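Local coordinates for protein thermoresistant glucokinase (Janibacter sp. HTCC2649, PDB 4EUN) that probably phosphorylates a sugar acid such as gluconate at the expense of ATP, as a P-loop carbohydrate kinase of the thermoresistant gluconokinase type, at residues Thr53-Ala58 with Leu191-Ala196; Gly48-Thr53 with Ser103-Cys108; Asp82-Leu87 with Arg116-Glu121; Ala96-Gly101 with Gly122-Asp127. All coordinates share one frame; numbering follows the deposited sequence.

In the fold
From the N terminus, interactions 2 and 1 share T53, the last residue of 48-53 and the first of 53-58, where helix 42-53 gives way to strand 56-59. Interaction 1 closes the widest loop, running to the tail after helix 180-191, and interactions 3 and 4 lie wholly within it. Interaction 2 carries helix 42-53 to strand 104-108, the sheet neighbour of strand 56-59, and crosses interaction 1. Interaction 3 then joins helix 80-99 to helix 113-119, and interaction 4 joins the end of helix 80-99 to the loop before strand 127-132; these two cross each other and each crosses interaction 2. A salt bridge from E56 OE1 to R97 NE links interactions 1 and 4.

Interaction 1 (Thr53-Ala58 with Leu191-Ala196); sequences TGLEFA and LDIAPA
I193 meets T53 and L55 in two different orientations. Against T53 its side chain crosses at about a right angle, with T53 CG2 3.8 Å from I193 CG1 and 3.9 Å from I193 CB. Against L55 the approach is tip to tip, L55 CD1 lying 4.0 Å from I193 CG2. The two branches of the isoleucine therefore divide the work: CG1, set beside its own backbone N (chi1 -56°), lies against the threonine methyl, while CG2 serves the leucine and also comes within 4.1 Å of T53 CB.

T53 shows its apolar side here. Its chi1 of 55° puts OG1 between the backbone N and the carbonyl carbon and carries CG2 beside the N; the hydroxyl has its strongest partner in V49 O, and OG1 also takes a long, weak hydrogen bond from L55 N (3.4 Å). One water spans the backbones, donating to T53 O at 3.2 Å and to A194 O at 3.0 Å.

G54, with a phi of 83°, leaves helical geometry and turns the chain into strand 56-59, and D192 similarly ends helix 180-191 with positive phi. The contact thus joins the turn of a helix-to-strand connection to the tail of the last long helix, beside the edge strand of the five-stranded parallel sheet, ordered 2-3-1-4-5, of the P-loop kinase fold.

Interaction 2 (Gly48-Thr53 with Ser103-Cys108); sequences GVADET and STIITC
I105 has the largest share of the surface buried here, 62 Å² of a total of 111 Å², and its two branches reach separate residues of helix 42-53. The long branch ends on V49: I105 CD1 is 3.7 Å from V49 CG1 and nearly as close to V49 CB. The short branch ends on A50, with I105 CG2 4.0 Å from A50 CB. An extended chain, CG1 opposite the backbone N (chi1 -178°) and chi2 165°, carries CD1 out from the strand, and the side chains of V49 and I105 run roughly perpendicular. V49 and A50 contribute similar areas, 26 and 23 Å².

Beyond this apolar contact, the backbone of V49 has a second task. V49 O accepts T53 OG1 at 2.7 Å and E52 N at 3.3 Å, from opposite faces of its carbonyl plane. The hydroxyl stands well above that plane, 39° out of it. The carbonyl of the buried residue V49 is thus gripped twice, near the helix end.

Outside the two segments, V49 also packs on A187, L188 and L191 of helix 180-191, and I105 on V32 and V34 of strand 31-35, while T104 and I106 touch W93 of helix 80-99. Helices covering both faces of a parallel sheet, one of them following the presumed P-loop, give a three-layer alpha/beta/alpha sandwich, consistent with the P-loop kinase fold.

Interaction 3 (Asp82-Leu87 with Arg116-Glu121); sequences DRWPWL and RDVLRE
The indole of W84 receives V118 obliquely, through one methyl: V118 CG2 is 3.7 Å from W84 CZ3 and 3.9 Å from W84 CE3, on the six-membered ring, and the valine side chain is turned nearly square to that of the tryptophan. Y115 meets the same indole edge-to-face. A second flat group, the R120 guanidinium, has R116 O over one face, offset toward its rim. At its edge, in plane, sits D117 OD1, held by R120 NH2 at 2.9 Å in a salt bridge internal to 116-121, with an N-H...O angle of 157°. The carboxylate is met on its anti side. Both ends of the bridge have a further ionic partner, R113 for OD1 and E169 for NH2.

V118 sends its other methyl to L87. With chi1 at 176° that methyl, CG1, lies opposite the backbone N and comes 3.8 Å from L87 CB. L119 adds a third apolar touch, its CD2 lying 4.1 Å from L87 CD2; the same methyl makes a separate van der Waals approach to L87 O, at 3.8 Å. L87 is the residue with most surface covered, 74 Å² of the 206 Å² in all.

The two segments come from helix 80-99, kinked at P85 and W86 where backbone N atoms lack bonds to the preceding turn, and from helix 113-119. Around them, L119 also packs on L90 and M94 farther along helix 80-99, and L119, R116 and R120 touch F128 of strand 127-132.

Interaction 4 (Ala96-Gly101 with Gly122-Asp127); sequences ARADAG and GPPSVD
A98 and P123 have the nearest CA atoms across the contact, 6.2 Å apart, where the last turn of helix 80-99 passes an irregular loop leading into strand 127-132. A Schellman motif ends that helix: V102 N bonds back to R97 O, and G101, with a phi of 87°, is its C-prime residue. The contact therefore joins two connections of the parallel alpha/beta fold, the turn between helix 80-99 and strand 104-108 and the loop between helix 113-119 and strand 127-132.

A single methyl faces two consecutive prolines. A98 directs its methyl toward the loop, and A98 CB lies 3.9 Å from P124 CD and 4.4 Å from P123 CB. No hydrogen bond crosses, and the buried surface is small, 66 Å², more than half of it on A98. The peptide joining the prolines is trans, with P123 CA and P124 CA 3.8 Å apart; this places P124 CD on the same side of the bond as P123 CA, and the methyl can reach atoms of both rings.

H31 of strand 31-35 touches both A98 and P123, bringing a strand of the sheet up to this contact. Farther along the loop V126 packs on V33, and D127 is paired with R30. R97, on another side of the helix, forms a salt bridge to E56 and gives a hydrogen bond to H64 O of the second subunit.

Just beyond the contact, G101 N donates to A98 O at 2.9 Å, the second bond of the Schellman motif.

Interaction 1 (Thr53-Ala58 with Leu191-Ala196)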
loop_
_atom_site.group_PDB
_atom_site.type_symbol
_atom_site.label_atom_id
_atom_site.label_comp_id
_atom_site.label_asym_id
_atom_site.label_seq_id
_atom_site.Cartn_x
_atom_site.Cartn_y
_atom_site.Cartn_z
ATOM N N THR A 53 14.062 2.274 5.661
ATOM C CA THR A 53 14.623 3.427 4.966
ATOM C C THR A 53 13.819 4.706 5.152
ATOM O O THR A 53 14.321 5.790 4.866
ATOM C CB THR A 53 14.685 3.172 3.465
ATOM O OG1 THR A 53 13.374 2.816 3.013
ATOM C CG2 THR A 53 15.650 2.048 3.150
ATOM N N GLY A 54 12.565 4.574 5.575
ATOM C CA GLY A 54 11.686 5.723 5.692
ATOM C C GLY A 54 11.011 6.146 4.398
ATOM O O GLY A 54 10.341 7.181 4.361
ATOM N N LEU A 55 11.185 5.358 3.335
ATOM C CA LEU A 55 10.528 5.659 2.069
ATOM C C LEU A 55 9.010 5.542 2.237
ATOM O O LEU A 55 8.531 4.665 2.962
ATOM C CB LEU A 55 11.008 4.701 0.979
ATOM C CG LEU A 55 12.214 5.097 0.124
ATOM C CD1 LEU A 55 13.348 5.661 0.936
ATOM C CD2 LEU A 55 12.686 3.882 -0.666
ATOM N N GLU A 56 8.249 6.417 1.579
ATOM C CA GLU A 56 6.788 6.337 1.670
ATOM C C GLU A 56 6.284 5.257 0.735
ATOM O O GLU A 56 6.524 5.324 -0.460
ATOM C CB GLU A 56 6.114 7.642 1.254
ATOM C CG GLU A 56 4.589 7.516 1.306
ATOM C CD GLU A 56 3.846 8.769 0.909
ATOM O OE1 GLU A 56 4.497 9.797 0.614
ATOM O OE2 GLU A 56 2.591 8.715 0.903
ATOM N N PHE A 57 5.544 4.301 1.284
ATOM C CA PHE A 57 5.026 3.195 0.486
ATOM C C PHE A 57 3.672 3.544 -0.115
ATOM O O PHE A 57 2.802 4.087 0.561
ATOM C CB PHE A 57 4.910 1.948 1.370
ATOM C CG PHE A 57 4.103 0.835 0.759
ATOM C CD1 PHE A 57 4.498 0.235 -0.430
ATOM C CD2 PHE A 57 2.962 0.373 1.390
ATOM C CE1 PHE A 57 3.748 -0.784 -0.977
ATOM C CE2 PHE A 57 2.220 -0.656 0.850
ATOM C CZ PHE A 57 2.615 -1.235 -0.336
ATOM N N ALA A 58 3.494 3.223 -1.396
ATOM C CA ALA A 58 2.176 3.321 -2.019
ATOM C C ALA A 58 1.970 2.161 -2.980
ATOM O O ALA A 58 2.915 1.643 -3.565
ATOM C CB ALA A 58 2.022 4.631 -2.759
ATOM N N LEU A 191 20.186 -0.599 -3.221
ATOM C CA LEU A 191 19.609 0.744 -3.232
ATOM C C LEU A 191 20.498 1.755 -2.522
ATOM O O LEU A 191 20.574 2.918 -2.923
ATOM C CB LEU A 191 18.226 0.737 -2.571
ATOM C CG LEU A 191 17.094 0.087 -3.363
ATOM C CD1 LEU A 191 15.871 -0.092 -2.488
ATOM C CD2 LEU A 191 16.758 0.951 -4.563
ATOM N N ASP A 192 21.156 1.301 -1.457
ATOM C CA ASP A 192 22.024 2.140 -0.637
ATOM C C ASP A 192 21.377 3.484 -0.309
ATOM O O ASP A 192 21.955 4.544 -0.549
ATOM C CB ASP A 192 23.380 2.343 -1.312
ATOM C CG ASP A 192 24.404 2.956 -0.379
ATOM O OD1 ASP A 192 24.248 2.814 0.853
ATOM O OD2 ASP A 192 25.357 3.585 -0.878
ATOM N N ILE A 193 20.161 3.425 0.222
ATOM C CA ILE A 193 19.430 4.627 0.590
ATOM C C ILE A 193 20.196 5.323 1.696
ATOM O O ILE A 193 20.541 4.702 2.700
ATOM C CB ILE A 193 18.013 4.295 1.099
ATOM C CG1 ILE A 193 17.231 3.485 0.057
ATOM C CG2 ILE A 193 17.278 5.570 1.469
ATOM C CD1 ILE A 193 16.880 4.259 -1.193
ATOM N N ALA A 194 20.484 6.605 1.501
ATOM C CA ALA A 194 21.229 7.366 2.500
ATOM C C ALA A 194 20.403 7.441 3.775
ATOM O O ALA A 194 19.197 7.680 3.715
ATOM C CB ALA A 194 21.553 8.756 1.985
ATOM N N PRO A 195 21.051 7.238 4.934
ATOM C CA PRO A 195 20.370 7.211 6.235
ATOM C C PRO A 195 19.584 8.491 6.496
ATOM O O PRO A 195 18.571 8.470 7.195
ATOM C CB PRO A 195 21.529 7.098 7.235
ATOM C CG PRO A 195 22.743 7.565 6.485
ATOM C CD PRO A 195 22.511 7.106 5.079
ATOM N N ALA A 196 20.056 9.592 5.921
ATOM C CA ALA A 196 19.444 10.900 6.116
ATOM C C ALA A 196 18.123 11.065 5.363
ATOM O O ALA A 196 17.462 12.096 5.481
ATOM C CB ALA A 196 20.425 12.002 5.730
HETATM O O HOH W 1 17.486 5.600 5.003
#

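Interaction 2 (Gly48-Thr53 with Ser103-Cys108)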
loop_
_atom_site.group_PDB
_atom_site.type_symbol
_atom_site.label_atom_id
_atom_site.label_comp_id
_atom_site.label_asym_id
_atom_site.label_seq_id
_atom_site.Cartn_x
_atom_site.Cartn_y
_atom_site.Cartn_z
ATOM N N GLY A 48 9.025 -4.128 3.372
ATOM C CA GLY A 48 10.269 -4.394 4.073
ATOM C C GLY A 48 11.330 -3.339 3.815
ATOM O O GLY A 48 12.073 -2.956 4.726
ATOM N N VAL A 49 11.424 -2.885 2.566
ATOM C CA VAL A 49 12.357 -1.818 2.218
ATOM C C VAL A 49 11.945 -0.497 2.876
ATOM O O VAL A 49 12.781 0.219 3.429
ATOM C CB VAL A 49 12.487 -1.651 0.680
ATOM C CG1 VAL A 49 13.288 -0.400 0.341
ATOM C CG2 VAL A 49 13.159 -2.868 0.069
ATOM N N ALA A 50 10.653 -0.192 2.833
ATOM C CA ALA A 50 10.138 1.051 3.402
ATOM C C ALA A 50 10.438 1.147 4.892
ATOM O O ALA A 50 10.819 2.212 5.391
ATOM C CB ALA A 50 8.637 1.160 3.154
ATOM N N ASP A 51 10.258 0.036 5.601
ATOM C CA ASP A 51 10.382 0.022 7.059
ATOM C C ASP A 51 11.798 0.298 7.554
ATOM O O ASP A 51 11.991 0.702 8.705
ATOM C CB ASP A 51 9.855 -1.300 7.632
ATOM C CG ASP A 51 8.490 -1.152 8.276
ATOM O OD1 ASP A 51 7.646 -0.413 7.726
ATOM O OD2 ASP A 51 8.264 -1.761 9.342
ATOM N N GLU A 52 12.783 0.099 6.685
ATOM C CA GLU A 52 14.180 0.290 7.068
ATOM C C GLU A 52 14.797 1.573 6.517
ATOM O O GLU A 52 15.914 1.933 6.877
ATOM C CB GLU A 52 15.019 -0.924 6.649
ATOM C CG GLU A 52 14.689 -2.206 7.407
ATOM C CD GLU A 52 14.803 -2.057 8.924
ATOM O OE1 GLU A 52 15.589 -1.207 9.403
ATOM O OE2 GLU A 52 14.102 -2.801 9.643
ATOM N N THR A 53 14.062 2.274 5.661
ATOM C CA THR A 53 14.623 3.427 4.966
ATOM C C THR A 53 13.819 4.706 5.152
ATOM O O THR A 53 14.321 5.790 4.866
ATOM C CB THR A 53 14.685 3.172 3.465
ATOM O OG1 THR A 53 13.374 2.816 3.013
ATOM C CG2 THR A 53 15.650 2.048 3.150
ATOM N N SER A 103 10.816 10.886 -0.172
ATOM C CA SER A 103 11.260 9.734 -0.953
ATOM C C SER A 103 10.176 8.661 -0.925
ATOM O O SER A 103 9.432 8.548 0.057
ATOM C CB SER A 103 12.551 9.168 -0.383
ATOM O OG SER A 103 13.623 10.081 -0.562
ATOM N N THR A 104 10.090 7.870 -1.996
ATOM C CA THR A 104 8.950 6.972 -2.186
ATOM C C THR A 104 9.350 5.575 -2.668
ATOM O O THR A 104 10.398 5.402 -3.291
ATOM C CB THR A 104 7.953 7.545 -3.225
ATOM O OG1 THR A 104 8.590 7.613 -4.512
ATOM C CG2 THR A 104 7.482 8.951 -2.816
ATOM N N ILE A 105 8.497 4.596 -2.371
ATOM C CA ILE A 105 8.585 3.269 -2.977
ATOM C C ILE A 105 7.173 2.810 -3.315
ATOM O O ILE A 105 6.273 2.836 -2.473
ATOM C CB ILE A 105 9.335 2.249 -2.079
ATOM C CG1 ILE A 105 9.452 0.892 -2.773
ATOM C CG2 ILE A 105 8.676 2.108 -0.685
ATOM C CD1 ILE A 105 10.485 -0.017 -2.106
ATOM N N ILE A 106 6.965 2.397 -4.563
ATOM C CA ILE A 106 5.644 1.960 -4.996
ATOM C C ILE A 106 5.724 0.567 -5.590
ATOM O O ILE A 106 6.739 0.190 -6.172
ATOM C CB ILE A 106 5.014 2.929 -6.026
ATOM C CG1 ILE A 106 5.788 2.934 -7.332
ATOM C CG2 ILE A 106 4.928 4.350 -5.449
ATOM C CD1 ILE A 106 5.176 3.856 -8.378
ATOM N N THR A 107 4.641 -0.195 -5.451
ATOM C CA THR A 107 4.546 -1.483 -6.131
ATOM C C THR A 107 3.782 -1.308 -7.427
ATOM O O THR A 107 2.732 -0.672 -7.428
ATOM C CB THR A 107 3.802 -2.493 -5.267
ATOM O OG1 THR A 107 2.581 -1.903 -4.803
ATOM C CG2 THR A 107 4.634 -2.874 -4.057
ATOM N N CYS A 108 4.306 -1.872 -8.516
ATOM C CA CYS A 108 3.622 -1.878 -9.811
ATOM C C CYS A 108 3.509 -3.297 -10.347
ATOM O O CYS A 108 4.392 -4.122 -10.117
ATOM C CB CYS A 108 4.412 -1.082 -10.852
ATOM S SG CYS A 108 4.441 0.686 -10.588
#

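Interaction 3 (Asp82-Leu87 with Arg116-Glu121)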
loop_
_atom_site.group_PDB
_atom_site.type_symbol
_atom_site.label_atom_id
_atom_site.label_comp_id
_atom_site.label_asym_id
_atom_site.label_seq_id
_atom_site.Cartn_x
_atom_site.Cartn_y
_atom_site.Cartn_z
ATOM N N ASP A 82 -4.826 2.354 -22.296
ATOM C CA ASP A 82 -5.468 2.332 -20.981
ATOM C C ASP A 82 -4.495 2.766 -19.908
ATOM O O ASP A 82 -4.890 3.359 -18.898
ATOM C CB ASP A 82 -5.954 0.921 -20.632
ATOM C CG ASP A 82 -7.051 0.430 -21.550
ATOM O OD1 ASP A 82 -7.871 1.256 -22.009
ATOM O OD2 ASP A 82 -7.085 -0.791 -21.817
ATOM N N ARG A 83 -3.220 2.459 -20.123
ATOM C CA ARG A 83 -2.222 2.619 -19.071
ATOM C C ARG A 83 -1.517 3.968 -19.035
ATOM O O ARG A 83 -1.000 4.345 -17.979
ATOM C CB ARG A 83 -1.172 1.501 -19.130
ATOM C CG ARG A 83 -1.707 0.118 -18.772
ATOM C CD ARG A 83 -0.636 -0.944 -18.936
ATOM N NE ARG A 83 -1.121 -2.286 -18.605
ATOM C CZ ARG A 83 -1.038 -3.343 -19.409
ATOM N NH1 ARG A 83 -0.501 -3.229 -20.614
ATOM N NH2 ARG A 83 -1.510 -4.517 -19.011
ATOM N N TRP A 84 -1.474 4.687 -20.157
ATOM C CA TRP A 84 -0.737 5.956 -20.185
ATOM C C TRP A 84 -1.173 6.959 -19.102
ATOM O O TRP A 84 -0.312 7.507 -18.413
ATOM C CB TRP A 84 -0.729 6.633 -21.572
ATOM C CG TRP A 84 -0.119 5.840 -22.704
ATOM C CD1 TRP A 84 -0.694 5.595 -23.922
ATOM C CD2 TRP A 84 1.179 5.219 -22.747
ATOM N NE1 TRP A 84 0.156 4.858 -24.711
ATOM C CE2 TRP A 84 1.311 4.613 -24.014
ATOM C CE3 TRP A 84 2.235 5.107 -21.836
ATOM C CZ2 TRP A 84 2.457 3.906 -24.391
ATOM C CZ3 TRP A 84 3.374 4.412 -22.221
ATOM C CH2 TRP A 84 3.473 3.822 -23.478
ATOM N N PRO A 85 -2.496 7.208 -18.944
ATOM C CA PRO A 85 -2.869 8.188 -17.911
ATOM C C PRO A 85 -2.493 7.728 -16.507
ATOM O O PRO A 85 -2.113 8.563 -15.688
ATOM C CB PRO A 85 -4.394 8.294 -18.055
ATOM C CG PRO A 85 -4.662 7.903 -19.486
ATOM C CD PRO A 85 -3.665 6.815 -19.756
ATOM N N TRP A 86 -2.577 6.425 -16.254
ATOM C CA TRP A 86 -2.185 5.834 -14.980
ATOM C C TRP A 86 -0.694 6.031 -14.701
ATOM O O TRP A 86 -0.305 6.497 -13.630
ATOM C CB TRP A 86 -2.554 4.346 -14.986
ATOM C CG TRP A 86 -1.998 3.517 -13.856
ATOM C CD1 TRP A 86 -2.272 3.658 -12.525
ATOM C CD2 TRP A 86 -1.126 2.384 -13.969
ATOM N NE1 TRP A 86 -1.608 2.699 -11.806
ATOM C CE2 TRP A 86 -0.897 1.901 -12.664
ATOM C CE3 TRP A 86 -0.512 1.735 -15.046
ATOM C CZ2 TRP A 86 -0.080 0.798 -12.407
ATOM C CZ3 TRP A 86 0.302 0.643 -14.793
ATOM C CH2 TRP A 86 0.514 0.186 -13.481
ATOM N N LEU A 87 0.138 5.690 -15.674
ATOM C CA LEU A 87 1.575 5.887 -15.565
ATOM C C LEU A 87 1.939 7.360 -15.358
ATOM O O LEU A 87 2.840 7.676 -14.576
ATOM C CB LEU A 87 2.258 5.336 -16.816
ATOM C CG LEU A 87 2.123 3.823 -16.923
ATOM C CD1 LEU A 87 2.411 3.398 -18.346
ATOM C CD2 LEU A 87 3.091 3.117 -15.982
ATOM N N ARG A 116 8.166 2.309 -18.174
ATOM C CA ARG A 116 9.188 2.787 -17.250
ATOM C C ARG A 116 9.732 4.141 -17.691
ATOM O O ARG A 116 10.061 4.968 -16.846
ATOM C CB ARG A 116 10.298 1.739 -17.062
ATOM C CG ARG A 116 9.746 0.417 -16.519
ATOM C CD ARG A 116 10.827 -0.575 -16.106
ATOM N NE ARG A 116 11.644 -1.078 -17.223
ATOM C CZ ARG A 116 11.420 -2.211 -17.880
ATOM N NH1 ARG A 116 10.374 -2.970 -17.591
ATOM N NH2 ARG A 116 12.245 -2.576 -18.848
ATOM N N ASP A 117 9.814 4.371 -19.004
ATOM C CA ASP A 117 10.204 5.694 -19.516
ATOM C C ASP A 117 9.263 6.790 -19.006
ATOM O O ASP A 117 9.707 7.872 -18.593
ATOM C CB ASP A 117 10.212 5.713 -21.052
ATOM C CG ASP A 117 11.331 4.880 -21.656
ATOM O OD1 ASP A 117 12.331 4.600 -20.966
ATOM O OD2 ASP A 117 11.218 4.517 -22.851
ATOM N N VAL A 118 7.960 6.513 -19.015
ATOM C CA VAL A 118 6.978 7.480 -18.526
ATOM C C VAL A 118 7.143 7.747 -17.024
ATOM O O VAL A 118 7.110 8.896 -16.584
ATOM C CB VAL A 118 5.532 7.027 -18.821
ATOM C CG1 VAL A 118 4.528 7.994 -18.215
ATOM C CG2 VAL A 118 5.315 6.904 -20.321
ATOM N N LEU A 119 7.343 6.690 -16.236
ATOM C CA LEU A 119 7.607 6.863 -14.802
ATOM C C LEU A 119 8.820 7.768 -14.582
ATOM O O LEU A 119 8.814 8.621 -13.689
ATOM C CB LEU A 119 7.835 5.503 -14.128
ATOM C CG LEU A 119 6.628 4.559 -14.124
ATOM C CD1 LEU A 119 6.946 3.242 -13.427
ATOM C CD2 LEU A 119 5.444 5.220 -13.439
ATOM N N ARG A 120 9.846 7.606 -15.417
ATOM C CA ARG A 120 11.072 8.394 -15.276
ATOM C C ARG A 120 10.915 9.853 -15.704
ATOM O O ARG A 120 11.807 10.667 -15.467
ATOM C CB ARG A 120 12.248 7.728 -16.000
ATOM C CG ARG A 120 12.863 6.559 -15.221
ATOM C CD ARG A 120 14.085 5.967 -15.929
ATOM N NE ARG A 120 13.712 5.302 -17.172
ATOM C CZ ARG A 120 13.642 3.980 -17.325
ATOM N NH1 ARG A 120 13.934 3.165 -16.319
ATOM N NH2 ARG A 120 13.276 3.474 -18.490
ATOM N N GLU A 121 9.783 10.187 -16.318
ATOM C CA GLU A 121 9.503 11.585 -16.664
ATOM C C GLU A 121 9.127 12.419 -15.442
ATOM O O GLU A 121 9.117 13.647 -15.507
ATOM C CB GLU A 121 8.391 11.682 -17.719
ATOM C CG GLU A 121 8.729 11.043 -19.065
ATOM C CD GLU A 121 7.571 11.106 -20.053
ATOM O OE1 GLU A 121 6.554 11.765 -19.743
ATOM O OE2 GLU A 121 7.675 10.492 -21.137
#

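Interaction 4 (Ala96-Gly101 with Gly122-Asp127)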
loop_
_atom_site.group_PDB
_atom_site.type_symbol
_atom_site.label_atom_id
_atom_site.label_comp_id
_atom_site.label_asym_id
_atom_site.label_seq_id
_atom_site.Cartn_x
_atom_site.Cartn_y
_atom_site.Cartn_z
ATOM N N ALA A 96 5.860 15.208 -7.387
ATOM C CA ALA A 96 5.373 16.157 -6.383
ATOM C C ALA A 96 5.901 15.797 -4.995
ATOM O O ALA A 96 6.181 16.692 -4.185
ATOM C CB ALA A 96 3.864 16.200 -6.384
ATOM N N ARG A 97 6.018 14.498 -4.715
ATOM C CA ARG A 97 6.638 14.044 -3.467
ATOM C C ARG A 97 8.094 14.512 -3.422
ATOM O O ARG A 97 8.537 15.099 -2.431
ATOM C CB ARG A 97 6.558 12.517 -3.322
ATOM C CG ARG A 97 5.146 11.940 -3.081
ATOM C CD ARG A 97 4.549 12.556 -1.862
ATOM N NE ARG A 97 3.557 11.767 -1.124
ATOM C CZ ARG A 97 2.254 12.029 -1.121
ATOM N NH1 ARG A 97 1.767 13.005 -1.874
ATOM N NH2 ARG A 97 1.435 11.325 -0.364
ATOM N N ALA A 98 8.833 14.258 -4.503
ATOM C CA ALA A 98 10.220 14.709 -4.640
ATOM C C ALA A 98 10.387 16.194 -4.350
ATOM O O ALA A 98 11.321 16.612 -3.646
ATOM C CB ALA A 98 10.738 14.389 -6.056
ATOM N N ASP A 99 9.488 17.002 -4.904
ATOM C CA ASP A 99 9.591 18.449 -4.755
ATOM C C ASP A 99 9.466 18.860 -3.298
ATOM O O ASP A 99 10.009 19.888 -2.890
ATOM C CB ASP A 99 8.520 19.153 -5.590
ATOM C CG ASP A 99 8.929 19.317 -7.039
ATOM O OD1 ASP A 99 10.148 19.286 -7.322
ATOM O OD2 ASP A 99 8.034 19.486 -7.893
ATOM N N ALA A 100 8.755 18.054 -2.512
ATOM C CA ALA A 100 8.554 18.373 -1.098
ATOM C C ALA A 100 9.554 17.626 -0.220
ATOM O O ALA A 100 9.437 17.641 1.006
ATOM C CB ALA A 100 7.127 18.038 -0.678
ATOM N N GLY A 101 10.512 16.947 -0.849
ATOM C CA GLY A 101 11.580 16.292 -0.117
ATOM C C GLY A 101 11.257 14.888 0.351
ATOM O O GLY A 101 12.007 14.308 1.146
ATOM N N GLY A 122 8.818 11.754 -14.331
ATOM C CA GLY A 122 8.399 12.439 -13.120
ATOM C C GLY A 122 9.539 12.926 -12.243
ATOM O O GLY A 122 10.008 14.055 -12.395
ATOM N N PRO A 123 9.991 12.072 -11.311
ATOM C CA PRO A 123 11.002 12.447 -10.314
ATOM C C PRO A 123 12.412 12.412 -10.903
ATOM O O PRO A 123 12.602 11.929 -12.020
ATOM C CB PRO A 123 10.834 11.365 -9.246
ATOM C CG PRO A 123 10.416 10.150 -10.040
ATOM C CD PRO A 123 9.532 10.678 -11.139
ATOM N N PRO A 124 13.403 12.920 -10.158
ATOM C CA PRO A 124 14.740 13.032 -10.754
ATOM C C PRO A 124 15.423 11.701 -11.061
ATOM O O PRO A 124 16.376 11.689 -11.846
ATOM C CB PRO A 124 15.534 13.798 -9.686
ATOM C CG PRO A 124 14.507 14.538 -8.906
ATOM C CD PRO A 124 13.314 13.629 -8.869
ATOM N N SER A 125 14.955 10.608 -10.462
ATOM C CA SER A 125 15.486 9.281 -10.767
ATOM C C SER A 125 14.470 8.234 -10.343
ATOM O O SER A 125 13.637 8.491 -9.471
ATOM C CB SER A 125 16.802 9.028 -10.032
ATOM O OG SER A 125 16.612 9.090 -8.627
ATOM N N VAL A 126 14.526 7.060 -10.973
ATOM C CA VAL A 126 13.723 5.916 -10.543
ATOM C C VAL A 126 14.537 4.620 -10.579
ATOM O O VAL A 126 15.126 4.267 -11.609
ATOM C CB VAL A 126 12.442 5.727 -11.386
ATOM C CG1 VAL A 126 11.573 4.626 -10.776
ATOM C CG2 VAL A 126 11.639 7.012 -11.464
ATOM N N ASP A 127 14.568 3.920 -9.448
ATOM C CA ASP A 127 15.285 2.654 -9.348
ATOM C C ASP A 127 14.280 1.528 -9.297
ATOM O O ASP A 127 13.297 1.606 -8.570
ATOM C CB ASP A 127 16.145 2.627 -8.080
ATOM C CG ASP A 127 17.180 3.730 -8.051
ATOM O OD1 ASP A 127 17.976 3.842 -9.012
ATOM O OD2 ASP A 127 17.188 4.493 -7.062
#